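Local coordinates for nitrogenase molybdenum-iron protein alpha chain (Clostridium pasteurianum, PDB 4WN9) that forms, with the beta chain, the molybdenum-iron component of nitrogenase, which reduces dinitrogen to ammonium at a molybdenum-iron-sulfur cluster using electrons delivered with ATP hydrolysis, at residues V36-T41 / K176-S181; G58-P63 / T237-A242; E330-K335 / E500-I505. All blocks are in the same frame, centred on the assembly; numbering follows the deposited sequence.

How the contacts relate
Contacts 1 and 2 both belong to the surroundings of the metal clusters, whereas contact 3 lies out in the periphery of the chain. The centres of contacts 1 and 2 are 22 Å apart, their nearest atoms about 5 Å, and their segments alternate along the sequence. Helix 180-194 relates them: it starts in contact 1, where Gln180 binds homocitrate, and further along it packs on Val59 and Val60 of contact 2. Val59 touches the molybdenum-iron-sulfur cluster; the side chain of Ser181 is about 8 Å from the bound iron-sulfur-molybdenum cluster (ICS). Contact 3 follows both in sequence, its centre 34 Å from that of contact 1 and 32 Å from that of contact 2, beside a bound xenon.

Contact 1: residues V36-T41 / K176-S181; sequences VANTRT and KGVSQS
Val178 sets CG1 on the backbone of Arg40 and CG2 against Asn38 OD1 and Thr39 O, overlapping residues Asn38 to Arg40. CG1 lies 3.4 Å from Arg40 CA, while CG2 touches two oxygens, 3.4 Å from Asn38 OD1 and 3.6 Å from the carbonyl O of Thr39. With chi1 at -66° the valine spreads these branches along segment 36-41, CG1 to Arg40 and CG2 to Asn38 and Thr39. The Asn38 side chain reaches in with CG anti to its own N (chi1 -172°) and crosses the valine at about a right angle.

No direct hydrogen bond joins the segments; water does the joining at two points. One water donates to Asn38 OD1 at 2.5 Å and accepts from Ser179 OG, which in turn takes the N-H of Ser181 at 3.1 Å. Ser179 is therefore the N-cap of the helix that follows, and its hydroxyl is used in both directions: it gives its proton to the water and receives the amide. The second water accepts from Thr41 N at 2.9 Å and donates to Val178 O, linking backbone to backbone on the Arg40 side of the valine. Thr41 OG1 is engaged by Gln46 of the beta chain and by Arg49.

Beyond the cap, Gln180 donates through NE2 to homocitrate, and Ser181 OG bonds to His369. The contact thus sets the loop between strand 23-25 and helix 52-61 against the start of helix 180-194, with helix 261-275 packed on Ser181 and the beta chain alongside Thr41.

Contact 2: residues G58-P63 / T237-A242; sequences GVVMGP and TLTGDA. With ICS (iron-sulfur-molybdenum cluster with interstitial carbon), chain F.
The pocket of the molybdenum-iron-sulfur cluster is lined here by the C-terminal turn of helix 52-61, whose last residues meet the end of strand 233-239. Val59 presents both methyls to the cluster: CG1 is 3.4 Å from S2A, and CG2 is 3.7 Å from both S2B and S3B. One residue on, the carbonyl O of Val60 accepts a 2.7 Å hydrogen bond from Thr239 OG1, the donor tilted 22° from the carbonyl plane and the C=O...OG1 angle 148°. A chi1 of 55° sets that hydroxyl between its own N and carbonyl carbon, which also lays it against the Pro63 ring, with OG1 3.3 Å from CB. Thr239 follows a cis peptide bond and begins a type II turn closed by Ala242 N to Thr239 O. At the carbonyl of Pro63 a water bridges the segments, donating to Pro63 O and accepting from Asp241 N at 2.8 Å; the Asp241 carboxylate pairs with Lys65. The Val59 side chain thus offers only methyls to S2A, S2B and S3B, while the bond from buried Thr239 gives the Val60 carbonyl a partner at the helix end and ties it to the 239-242 turn.

Contact 3: residues E330-K335 / E500-I505; sequences EKLQGK and ELVNGI
Leu332 and Leu501 meet where two helix ends pack together, the last turn of helix 322-332 against the C-terminal part of helix 490-505, on the outer part of the chain. The tight portion is all hydrocarbon. Leu332 CD1 comes within 3.7 Å of Leu501 CD2 and also lies 3.9 Å from Val502 CG2, so a single methyl touches two consecutive side chains of the opposing helix. Its other methyl, CD2, turns along that helix to Ile505 CG1 at 4.3 Å. Leu501 arrives with CG anti to its backbone N (chi1 180°), which sends the branch out toward Leu332; around it Met458 and Phe460 of strand 458-460 close the packing, and Phe356 touches Leu332. A bound xenon also touches this apolar patch, about 4 Å from the Leu501 side chain, in a pocket that includes Glu500.

Toward solvent the contact thins to lysine methylenes. Lys331 meets Val502 chiefly through CB, 4.2 Å from CG1, before its chain bends away through chi2 and the torsions beyond. Lys335, the last residue of the type II turn that starts at Leu332, brings the end of its side chain to Ile505, with CE 4.2 Å from CG2. Polar ties run past the interface: Lys331 O receives the hydroxyl of Tyr506, the next residue of the chain after 500-505. Within segment 330-335, Lys331 NZ forms a salt bridge of 3.2 Å with OE2 of its neighbour Glu330, approaching that carboxylate from above, 59° out of its plane.

Contact 1: residues V36-T41 / K176-S181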
ATOM      1  N   VAL A  36      27.161 -43.306   5.909  1.00 26.38           N
ATOM      2  CA  VAL A  36      27.495 -43.090   4.513  1.00 27.12           C
ATOM      3  C   VAL A  36      27.066 -41.665   4.117  1.00 28.08           C
ATOM      4  O   VAL A  36      25.953 -41.226   4.409  1.00 27.26           O
ATOM      5  CB  VAL A  36      26.827 -44.147   3.617  1.00 30.84           C
ATOM      6  CG1 VAL A  36      27.133 -43.885   2.152  1.00 30.74           C
ATOM      7  CG2 VAL A  36      27.300 -45.539   4.009  1.00 29.75           C
ATOM      8  N   ALA A  37      27.964 -40.938   3.477  1.00 28.28           N
ATOM      9  CA  ALA A  37      27.709 -39.547   3.115  1.00 27.07           C
ATOM     10  C   ALA A  37      28.439 -39.187   1.832  1.00 27.81           C
ATOM     11  O   ALA A  37      29.303 -39.936   1.372  1.00 28.16           O
ATOM     12  CB  ALA A  37      28.175 -38.634   4.233  1.00 26.98           C
ATOM     13  N   ASN A  38      28.086 -38.037   1.265  1.00 23.90           N
ATOM     14  CA  ASN A  38      28.757 -37.509   0.077  1.00 26.12           C
ATOM     15  C   ASN A  38      28.750 -38.534  -1.029  1.00 23.13           C
ATOM     16  O   ASN A  38      29.725 -38.685  -1.747  1.00 24.98           O
ATOM     17  CB  ASN A  38      30.190 -37.079   0.417  1.00 28.66           C
ATOM     18  CG  ASN A  38      30.882 -36.331  -0.722  1.00 32.26           C
ATOM     19  OD1 ASN A  38      30.271 -35.511  -1.413  1.00 24.79           O
ATOM     20  ND2 ASN A  38      32.190 -36.596  -0.902  1.00 26.98           N
ATOM     21  N   THR A  39      27.636 -39.247  -1.156  1.00 26.56           N
ATOM     22  CA  THR A  39      27.420 -40.115  -2.300  1.00 29.03           C
ATOM     23  C   THR A  39      26.436 -39.388  -3.186  1.00 29.90           C
ATOM     24  O   THR A  39      25.845 -38.392  -2.764  1.00 29.70           O
ATOM     25  CB  THR A  39      26.815 -41.489  -1.924  1.00 27.75           C
ATOM     26  OG1 THR A  39      25.513 -41.311  -1.361  1.00 26.15           O
ATOM     27  CG2 THR A  39      27.704 -42.243  -0.944  1.00 33.70           C
ATOM     28  N   ARG A  40      26.242 -39.896  -4.393  1.00 21.76           N
ATOM     29  CA  ARG A  40      25.299 -39.295  -5.320  1.00 25.21           C
ATOM     30  C   ARG A  40      23.881 -39.309  -4.796  1.00 26.97           C
ATOM     31  O   ARG A  40      23.492 -40.163  -3.997  1.00 25.58           O
ATOM     32  CB  ARG A  40      25.358 -39.982  -6.681  1.00 27.35           C
ATOM     33  CG  ARG A  40      24.811 -41.389  -6.764  1.00 33.30           C
ATOM     34  CD  ARG A  40      24.938 -41.903  -8.206  1.00 38.49           C
ATOM     35  NE  ARG A  40      23.901 -42.886  -8.518  1.00 51.86           N
ATOM     36  CZ  ARG A  40      22.874 -42.685  -9.351  1.00 60.36           C
ATOM     37  NH1 ARG A  40      22.734 -41.531  -9.999  1.00 55.11           N
ATOM     38  NH2 ARG A  40      21.976 -43.654  -9.542  1.00 55.31           N
ATOM     39  N   THR A  41      23.091 -38.346  -5.242  1.00 25.62           N
ATOM     40  CA  THR A  41      21.686 -38.311  -4.864  1.00 25.42           C
ATOM     41  C   THR A  41      20.906 -39.369  -5.625  1.00 26.16           C
ATOM     42  O   THR A  41      21.112 -39.557  -6.817  1.00 24.63           O
ATOM     43  CB  THR A  41      21.067 -36.939  -5.182  1.00 23.94           C
ATOM     44  OG1 THR A  41      21.887 -35.894  -4.646  1.00 23.01           O
ATOM     45  CG2 THR A  41      19.670 -36.834  -4.624  1.00 27.97           C
ATOM     46  N   LYS A 176      29.320 -31.716 -11.686  1.00 25.54           N
ATOM     47  CA  LYS A 176      30.515 -32.169 -10.998  1.00 27.32           C
ATOM     48  C   LYS A 176      30.212 -32.462  -9.542  1.00 30.62           C
ATOM     49  O   LYS A 176      29.337 -31.840  -8.940  1.00 27.59           O
ATOM     50  CB  LYS A 176      31.633 -31.148 -11.142  1.00 32.60           C
ATOM     51  CG  LYS A 176      32.127 -31.067 -12.577  1.00 32.31           C
ATOM     52  CD  LYS A 176      33.385 -30.243 -12.718  1.00 29.35           C
ATOM     53  CE  LYS A 176      33.928 -30.414 -14.120  1.00 33.27           C
ATOM     54  NZ  LYS A 176      34.886 -29.348 -14.493  1.00 38.26           N
ATOM     55  N   GLY A 177      30.918 -33.450  -8.998  1.00 29.96           N
ATOM     56  CA  GLY A 177      30.602 -33.982  -7.680  1.00 28.80           C
ATOM     57  C   GLY A 177      29.170 -34.469  -7.609  1.00 23.04           C
ATOM     58  O   GLY A 177      28.632 -34.951  -8.603  1.00 27.26           O
ATOM     59  N   VAL A 178      28.559 -34.309  -6.432  1.00 19.51           N
ATOM     60  CA  VAL A 178      27.205 -34.783  -6.159  1.00 21.76           C
ATOM     61  C   VAL A 178      26.350 -33.711  -5.485  1.00 19.42           C
ATOM     62  O   VAL A 178      25.203 -33.968  -5.173  1.00 26.26           O
ATOM     63  CB  VAL A 178      27.210 -36.015  -5.224  1.00 21.82           C
ATOM     64  CG1 VAL A 178      27.850 -37.198  -5.916  1.00 24.23           C
ATOM     65  CG2 VAL A 178      27.948 -35.692  -3.924  1.00 24.93           C
ATOM     66  N   SER A 179      26.895 -32.513  -5.310  1.00 20.39           N
ATOM     67  CA  SER A 179      26.330 -31.509  -4.415  1.00 20.92           C
ATOM     68  C   SER A 179      27.152 -30.222  -4.469  1.00 20.69           C
ATOM     69  O   SER A 179      28.135 -30.127  -5.207  1.00 24.70           O
ATOM     70  CB  SER A 179      26.338 -32.036  -2.967  1.00 18.63           C
ATOM     71  OG  SER A 179      27.674 -32.185  -2.507  1.00 17.68           O
ATOM     72  N   GLN A 180      26.739 -29.233  -3.681  1.00 22.67           N
ATOM     73  CA  GLN A 180      27.482 -27.995  -3.536  1.00 23.36           C
ATOM     74  C   GLN A 180      28.901 -28.247  -3.078  1.00 26.26           C
ATOM     75  O   GLN A 180      29.758 -27.366  -3.204  1.00 27.49           O
ATOM     76  CB  GLN A 180      26.837 -27.066  -2.485  1.00 26.86           C
ATOM     77  CG  GLN A 180      25.451 -26.574  -2.837  1.00 26.67           C
ATOM     78  CD  GLN A 180      24.366 -27.482  -2.291  1.00 26.51           C
ATOM     79  OE1 GLN A 180      24.378 -28.693  -2.515  1.00 22.91           O
ATOM     80  NE2 GLN A 180      23.432 -26.903  -1.543  1.00 28.90           N
ATOM     81  N   SER A 181      29.144 -29.419  -2.495  1.00 26.97           N
ATOM     82  CA  SER A 181      30.446 -29.688  -1.887  1.00 27.58           C
ATOM     83  C   SER A 181      31.613 -29.502  -2.862  1.00 25.16           C
ATOM     84  O   SER A 181      32.603 -28.855  -2.538  1.00 28.37           O
ATOM     85  CB  SER A 181      30.495 -31.105  -1.321  1.00 27.35           C
ATOM     86  OG  SER A 181      31.742 -31.284  -0.701  1.00 24.52           O
TER
HETATM   87  O   HOH W   1      28.350 -33.975  -0.814  1.00 19.73           O
HETATM   88  O   HOH W   2      24.320 -36.378  -6.926  1.00 20.46           O

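Contact 2: residues G58-P63 / T237-A242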
ATOM      1  N   GLY A  58      28.154 -19.364  -5.931  1.00 27.13           N
ATOM      2  CA  GLY A  58      27.089 -18.941  -5.044  1.00 23.61           C
ATOM      3  C   GLY A  58      27.559 -18.781  -3.615  1.00 25.15           C
ATOM      4  O   GLY A  58      27.130 -17.851  -2.933  1.00 28.93           O
ATOM      5  N   VAL A  59      28.422 -19.684  -3.147  1.00 25.33           N
ATOM      6  CA  VAL A  59      28.777 -19.726  -1.717  1.00 26.00           C
ATOM      7  C   VAL A  59      30.152 -19.126  -1.365  1.00 29.26           C
ATOM      8  O   VAL A  59      30.248 -18.212  -0.548  1.00 25.91           O
ATOM      9  CB  VAL A  59      28.704 -21.172  -1.161  1.00 26.20           C
ATOM     10  CG1 VAL A  59      29.281 -21.236   0.242  1.00 29.39           C
ATOM     11  CG2 VAL A  59      27.272 -21.689  -1.157  1.00 31.53           C
ATOM     12  N   VAL A  60      31.226 -19.658  -1.943  1.00 28.71           N
ATOM     13  CA  VAL A  60      32.561 -19.243  -1.522  1.00 26.63           C
ATOM     14  C   VAL A  60      33.008 -17.935  -2.173  1.00 25.05           C
ATOM     15  O   VAL A  60      33.499 -17.036  -1.495  1.00 24.72           O
ATOM     16  CB  VAL A  60      33.621 -20.321  -1.815  1.00 27.35           C
ATOM     17  CG1 VAL A  60      34.980 -19.854  -1.326  1.00 25.95           C
ATOM     18  CG2 VAL A  60      33.244 -21.643  -1.172  1.00 25.92           C
ATOM     19  N   MET A  61      32.839 -17.832  -3.483  1.00 22.90           N
ATOM     20  CA  MET A  61      33.331 -16.684  -4.242  1.00 23.08           C
ATOM     21  C   MET A  61      32.414 -15.451  -4.181  1.00 25.85           C
ATOM     22  O   MET A  61      32.869 -14.337  -3.918  1.00 26.60           O
ATOM     23  CB  MET A  61      33.544 -17.084  -5.700  1.00 24.21           C
ATOM     24  CG  MET A  61      34.671 -18.095  -5.908  1.00 27.15           C
ATOM     25  SD  MET A  61      36.163 -17.622  -5.008  1.00 31.06           S
ATOM     26  CE  MET A  61      36.591 -16.120  -5.879  1.00 29.50           C
ATOM     27  N   GLY A  62      31.127 -15.643  -4.429  1.00 24.05           N
ATOM     28  CA  GLY A  62      30.186 -14.518  -4.496  1.00 23.76           C
ATOM     29  C   GLY A  62      30.397 -13.389  -3.506  1.00 21.27           C
ATOM     30  O   GLY A  62      30.428 -12.217  -3.882  1.00 26.43           O
ATOM     31  N   PRO A  63      30.567 -13.722  -2.227  1.00 21.77           N
ATOM     32  CA  PRO A  63      30.722 -12.682  -1.211  1.00 23.69           C
ATOM     33  C   PRO A  63      31.911 -11.718  -1.347  1.00 24.53           C
ATOM     34  O   PRO A  63      31.906 -10.666  -0.702  1.00 24.10           O
ATOM     35  CB  PRO A  63      30.876 -13.486   0.077  1.00 23.41           C
ATOM     36  CG  PRO A  63      30.217 -14.787  -0.208  1.00 21.32           C
ATOM     37  CD  PRO A  63      30.582 -15.066  -1.632  1.00 22.25           C
ATOM     38  N   THR A 237      38.378 -12.277   6.714  1.00 43.35           N
ATOM     39  CA  THR A 237      37.279 -13.215   6.862  1.00 43.07           C
ATOM     40  C   THR A 237      36.990 -13.824   5.490  1.00 41.22           C
ATOM     41  O   THR A 237      36.648 -13.098   4.555  1.00 35.79           O
ATOM     42  CB  THR A 237      36.021 -12.509   7.381  1.00 43.10           C
ATOM     43  OG1 THR A 237      36.263 -12.007   8.700  1.00 40.66           O
ATOM     44  CG2 THR A 237      34.823 -13.469   7.415  1.00 41.60           C
ATOM     45  N   LEU A 238      37.152 -15.141   5.357  1.00 34.66           N
ATOM     46  CA  LEU A 238      36.909 -15.792   4.070  1.00 35.26           C
ATOM     47  C   LEU A 238      35.501 -16.396   4.003  1.00 31.72           C
ATOM     48  O   LEU A 238      35.253 -17.424   4.628  1.00 34.13           O
ATOM     49  CB  LEU A 238      37.963 -16.869   3.818  1.00 38.81           C
ATOM     50  CG  LEU A 238      39.203 -16.373   3.053  1.00 39.75           C
ATOM     51  CD1 LEU A 238      39.878 -15.199   3.753  1.00 41.16           C
ATOM     52  CD2 LEU A 238      40.183 -17.517   2.850  1.00 41.17           C
ATOM     53  N   THR A 239      34.574 -15.779   3.266  1.00 30.03           N
ATOM     54  CA  THR A 239      34.794 -14.573   2.461  1.00 25.46           C
ATOM     55  C   THR A 239      33.751 -13.464   2.752  1.00 24.15           C
ATOM     56  O   THR A 239      33.601 -12.522   1.963  1.00 28.63           O
ATOM     57  CB  THR A 239      34.670 -14.905   0.971  1.00 32.02           C
ATOM     58  OG1 THR A 239      33.399 -15.527   0.740  1.00 28.58           O
ATOM     59  CG2 THR A 239      35.773 -15.846   0.519  1.00 33.23           C
ATOM     60  N   GLY A 240      33.032 -13.572   3.861  1.00 25.66           N
ATOM     61  CA  GLY A 240      31.992 -12.594   4.210  1.00 29.03           C
ATOM     62  C   GLY A 240      32.483 -11.161   4.421  1.00 34.51           C
ATOM     63  O   GLY A 240      33.364 -10.912   5.251  1.00 30.65           O
ATOM     64  N   ASP A 241      31.874 -10.229   3.685  1.00 28.04           N
ATOM     65  CA  ASP A 241      32.306  -8.817   3.586  1.00 32.54           C
ATOM     66  C   ASP A 241      33.765  -8.638   3.170  1.00 31.76           C
ATOM     67  O   ASP A 241      34.366  -7.627   3.467  1.00 32.14           O
ATOM     68  CB  ASP A 241      32.059  -8.068   4.890  1.00 33.07           C
ATOM     69  CG  ASP A 241      32.058  -6.547   4.710  1.00 37.18           C
ATOM     70  OD1 ASP A 241      31.704  -6.061   3.618  1.00 33.18           O
ATOM     71  OD2 ASP A 241      32.403  -5.834   5.680  1.00 36.60           O
ATOM     72  N   ALA A 242      34.306  -9.591   2.426  1.00 37.40           N
ATOM     73  CA  ALA A 242      35.713  -9.585   2.082  1.00 34.14           C
ATOM     74  C   ALA A 242      35.996  -8.764   0.838  1.00 36.60           C
ATOM     75  O   ALA A 242      35.207  -8.764  -0.110  1.00 37.50           O
ATOM     76  CB  ALA A 242      36.197 -11.011   1.875  1.00 29.48           C
TER
HETATM   77 FE1  ICS F 602      29.304 -23.783   5.244  1.00 28.56          FE
HETATM   78 MO1  ICS F 602      22.925 -22.609   2.740  1.00 21.16          MO
HETATM   79 FE2  ICS F 602      27.718 -24.073   3.139  1.00 24.64          FE
HETATM   80 FE3  ICS F 602      27.562 -21.863   4.631  1.00 24.91          FE
HETATM   81 FE4  ICS F 602      26.751 -24.181   5.621  1.00 24.81          FE
HETATM   82 FE5  ICS F 602      24.406 -23.760   4.667  1.00 21.39          FE
HETATM   83 FE6  ICS F 602      25.350 -23.601   2.209  1.00 21.64          FE
HETATM   84 FE7  ICS F 602      25.166 -21.473   3.675  1.00 24.30          FE
HETATM   85  CX  ICS F 602      26.167 -23.188   4.035  1.00 22.74           C
HETATM   86  S1A ICS F 602      28.206 -25.678   4.652  1.00 25.23           S
HETATM   87  S1B ICS F 602      23.611 -24.834   2.850  1.00 21.83           S
HETATM   88  S2A ICS F 602      29.346 -22.521   3.380  1.00 28.18           S
HETATM   89  S2B ICS F 602      26.961 -24.581   1.098  1.00 22.80           S
HETATM   90  S3A ICS F 602      24.905 -24.897   6.551  1.00 23.88           S
HETATM   91  S3B ICS F 602      24.676 -21.620   1.479  1.00 24.04           S
HETATM   92  S4A ICS F 602      27.968 -22.627   6.733  1.00 23.87           S
HETATM   93  S4B ICS F 602      23.334 -21.812   4.902  1.00 24.37           S
HETATM   94  S5A ICS F 602      26.549 -19.888   4.385  1.00 25.20           S
HETATM   95  O   HOH W   3      30.037 -10.490   1.592  1.00 32.77           O

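Contact 3: residues E330-K335 / E500-I505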
ATOM      1  N   GLU A 330      12.966 -20.266  29.962  1.00 30.75           N
ATOM      2  CA  GLU A 330      11.606 -20.304  30.522  1.00 29.32           C
ATOM      3  C   GLU A 330      10.551 -20.698  29.498  1.00 29.55           C
ATOM      4  O   GLU A 330       9.643 -21.496  29.781  1.00 25.32           O
ATOM      5  CB  GLU A 330      11.175 -18.956  31.147  1.00 37.12           C
ATOM      6  CG  GLU A 330       9.665 -18.936  31.474  1.00 40.84           C
ATOM      7  CD  GLU A 330       9.098 -17.570  31.868  1.00 43.36           C
ATOM      8  OE1 GLU A 330       9.900 -16.680  32.250  1.00 49.75           O
ATOM      9  OE2 GLU A 330       7.844 -17.394  31.799  1.00 40.03           O
ATOM     10  N   LYS A 331      10.627 -20.101  28.312  1.00 29.61           N
ATOM     11  CA  LYS A 331       9.562 -20.283  27.334  1.00 26.07           C
ATOM     12  C   LYS A 331       9.756 -21.507  26.419  1.00 23.83           C
ATOM     13  O   LYS A 331       8.806 -21.913  25.718  1.00 27.72           O
ATOM     14  CB  LYS A 331       9.395 -18.992  26.521  1.00 29.84           C
ATOM     15  CG  LYS A 331       8.586 -17.918  27.244  1.00 30.89           C
ATOM     16  CD  LYS A 331       7.097 -18.255  27.269  0.87 35.25           C
ATOM     17  CE  LYS A 331       6.453 -18.031  28.628  0.42 37.53           C
ATOM     18  NZ  LYS A 331       6.483 -16.611  29.063  0.75 41.06           N
ATOM     19  N   LEU A 332      10.953 -22.105  26.473  1.00 24.19           N
ATOM     20  CA  LEU A 332      11.378 -23.193  25.553  1.00 27.24           C
ATOM     21  C   LEU A 332      11.768 -24.536  26.213  1.00 32.77           C
ATOM     22  O   LEU A 332      11.863 -25.576  25.532  1.00 26.16           O
ATOM     23  CB  LEU A 332      12.579 -22.710  24.723  1.00 25.93           C
ATOM     24  CG  LEU A 332      12.226 -21.547  23.780  1.00 24.28           C
ATOM     25  CD1 LEU A 332      13.446 -20.973  23.070  1.00 23.98           C
ATOM     26  CD2 LEU A 332      11.185 -22.054  22.802  1.00 23.36           C
ATOM     27  N   GLN A 333      12.015 -24.512  27.519  1.00 27.22           N
ATOM     28  CA  GLN A 333      12.384 -25.715  28.263  1.00 28.46           C
ATOM     29  C   GLN A 333      11.515 -26.921  27.904  1.00 25.45           C
ATOM     30  O   GLN A 333      10.287 -26.843  27.843  1.00 26.53           O
ATOM     31  CB  GLN A 333      12.319 -25.424  29.774  1.00 32.36           C
ATOM     32  CG  GLN A 333      12.988 -26.462  30.661  1.00 37.00           C
ATOM     33  CD  GLN A 333      14.499 -26.467  30.541  1.00 40.69           C
ATOM     34  OE1 GLN A 333      15.153 -25.420  30.568  1.00 40.53           O
ATOM     35  NE2 GLN A 333      15.065 -27.655  30.431  1.00 42.22           N
ATOM     36  N   GLY A 334      12.168 -28.039  27.600  1.00 30.43           N
ATOM     37  CA  GLY A 334      11.453 -29.271  27.280  1.00 31.12           C
ATOM     38  C   GLY A 334      10.930 -29.382  25.853  1.00 35.34           C
ATOM     39  O   GLY A 334      10.365 -30.410  25.489  1.00 31.99           O
ATOM     40  N   LYS A 335      11.083 -28.329  25.048  1.00 32.88           N
ATOM     41  CA  LYS A 335      10.678 -28.403  23.639  1.00 34.41           C
ATOM     42  C   LYS A 335      11.639 -29.312  22.868  1.00 30.91           C
ATOM     43  O   LYS A 335      12.809 -29.448  23.222  1.00 29.03           O
ATOM     44  CB  LYS A 335      10.673 -27.018  22.982  1.00 34.21           C
ATOM     45  CG  LYS A 335       9.783 -25.975  23.647  1.00 32.38           C
ATOM     46  CD  LYS A 335       8.330 -26.167  23.293  1.00 30.39           C
ATOM     47  CE  LYS A 335       7.488 -25.072  23.933  1.00 34.01           C
ATOM     48  NZ  LYS A 335       6.039 -25.391  23.804  1.00 37.61           N
ATOM     49  N   GLU A 500      13.299 -14.503  18.053  1.00 19.90           N
ATOM     50  CA  GLU A 500      12.593 -15.036  16.876  1.00 19.47           C
ATOM     51  C   GLU A 500      11.970 -16.409  17.113  1.00 18.01           C
ATOM     52  O   GLU A 500      10.843 -16.678  16.703  1.00 19.51           O
ATOM     53  CB  GLU A 500      13.518 -15.071  15.668  1.00 21.34           C
ATOM     54  CG  GLU A 500      13.823 -13.691  15.110  1.00 24.59           C
ATOM     55  CD  GLU A 500      12.577 -12.909  14.674  1.00 25.19           C
ATOM     56  OE1 GLU A 500      11.709 -13.463  13.969  1.00 25.28           O
ATOM     57  OE2 GLU A 500      12.473 -11.724  15.039  1.00 35.57           O
ATOM     58  N   LEU A 501      12.669 -17.275  17.824  1.00 17.90           N
ATOM     59  CA  LEU A 501      12.156 -18.616  18.039  1.00 21.13           C
ATOM     60  C   LEU A 501      10.951 -18.607  18.990  1.00 20.49           C
ATOM     61  O   LEU A 501       9.928 -19.255  18.734  1.00 21.01           O
ATOM     62  CB  LEU A 501      13.270 -19.501  18.595  1.00 22.46           C
ATOM     63  CG  LEU A 501      12.868 -20.938  18.879  1.00 25.09           C
ATOM     64  CD1 LEU A 501      12.363 -21.627  17.624  1.00 23.81           C
ATOM     65  CD2 LEU A 501      14.071 -21.665  19.458  1.00 29.46           C
ATOM     66  N   VAL A 502      11.074 -17.875  20.095  1.00 21.15           N
ATOM     67  CA  VAL A 502       9.947 -17.753  21.028  1.00 24.76           C
ATOM     68  C   VAL A 502       8.739 -17.180  20.293  1.00 21.81           C
ATOM     69  O   VAL A 502       7.644 -17.716  20.392  1.00 27.10           O
ATOM     70  CB  VAL A 502      10.325 -16.902  22.255  1.00 23.62           C
ATOM     71  CG1 VAL A 502       9.105 -16.620  23.116  1.00 25.45           C
ATOM     72  CG2 VAL A 502      11.400 -17.605  23.064  1.00 23.17           C
ATOM     73  N   ASN A 503       8.947 -16.121  19.509  1.00 23.96           N
ATOM     74  CA  ASN A 503       7.847 -15.505  18.763  1.00 21.58           C
ATOM     75  C   ASN A 503       7.202 -16.473  17.797  1.00 20.54           C
ATOM     76  O   ASN A 503       5.992 -16.413  17.529  1.00 19.36           O
ATOM     77  CB  ASN A 503       8.341 -14.293  17.971  1.00 22.22           C
ATOM     78  CG  ASN A 503       8.576 -13.090  18.835  1.00 24.23           C
ATOM     79  OD1 ASN A 503       8.303 -13.093  20.039  1.00 25.70           O
ATOM     80  ND2 ASN A 503       9.099 -12.046  18.226  1.00 27.76           N
ATOM     81  N   GLY A 504       8.004 -17.367  17.243  1.00 20.14           N
ATOM     82  CA  GLY A 504       7.452 -18.352  16.336  1.00 19.68           C
ATOM     83  C   GLY A 504       6.586 -19.354  17.081  1.00 20.88           C
ATOM     84  O   GLY A 504       5.482 -19.662  16.669  1.00 16.57           O
ATOM     85  N   ILE A 505       7.102 -19.843  18.207  1.00 26.40           N
ATOM     86  CA  ILE A 505       6.410 -20.858  18.977  1.00 22.37           C
ATOM     87  C   ILE A 505       5.090 -20.329  19.498  1.00 22.34           C
ATOM     88  O   ILE A 505       4.099 -21.035  19.448  1.00 21.95           O
ATOM     89  CB  ILE A 505       7.261 -21.362  20.155  1.00 23.43           C
ATOM     90  CG1 ILE A 505       8.323 -22.334  19.658  1.00 24.59           C
ATOM     91  CG2 ILE A 505       6.384 -22.072  21.164  1.00 29.83           C
ATOM     92  CD1 ILE A 505       7.757 -23.614  19.082  1.00 25.44           C
TER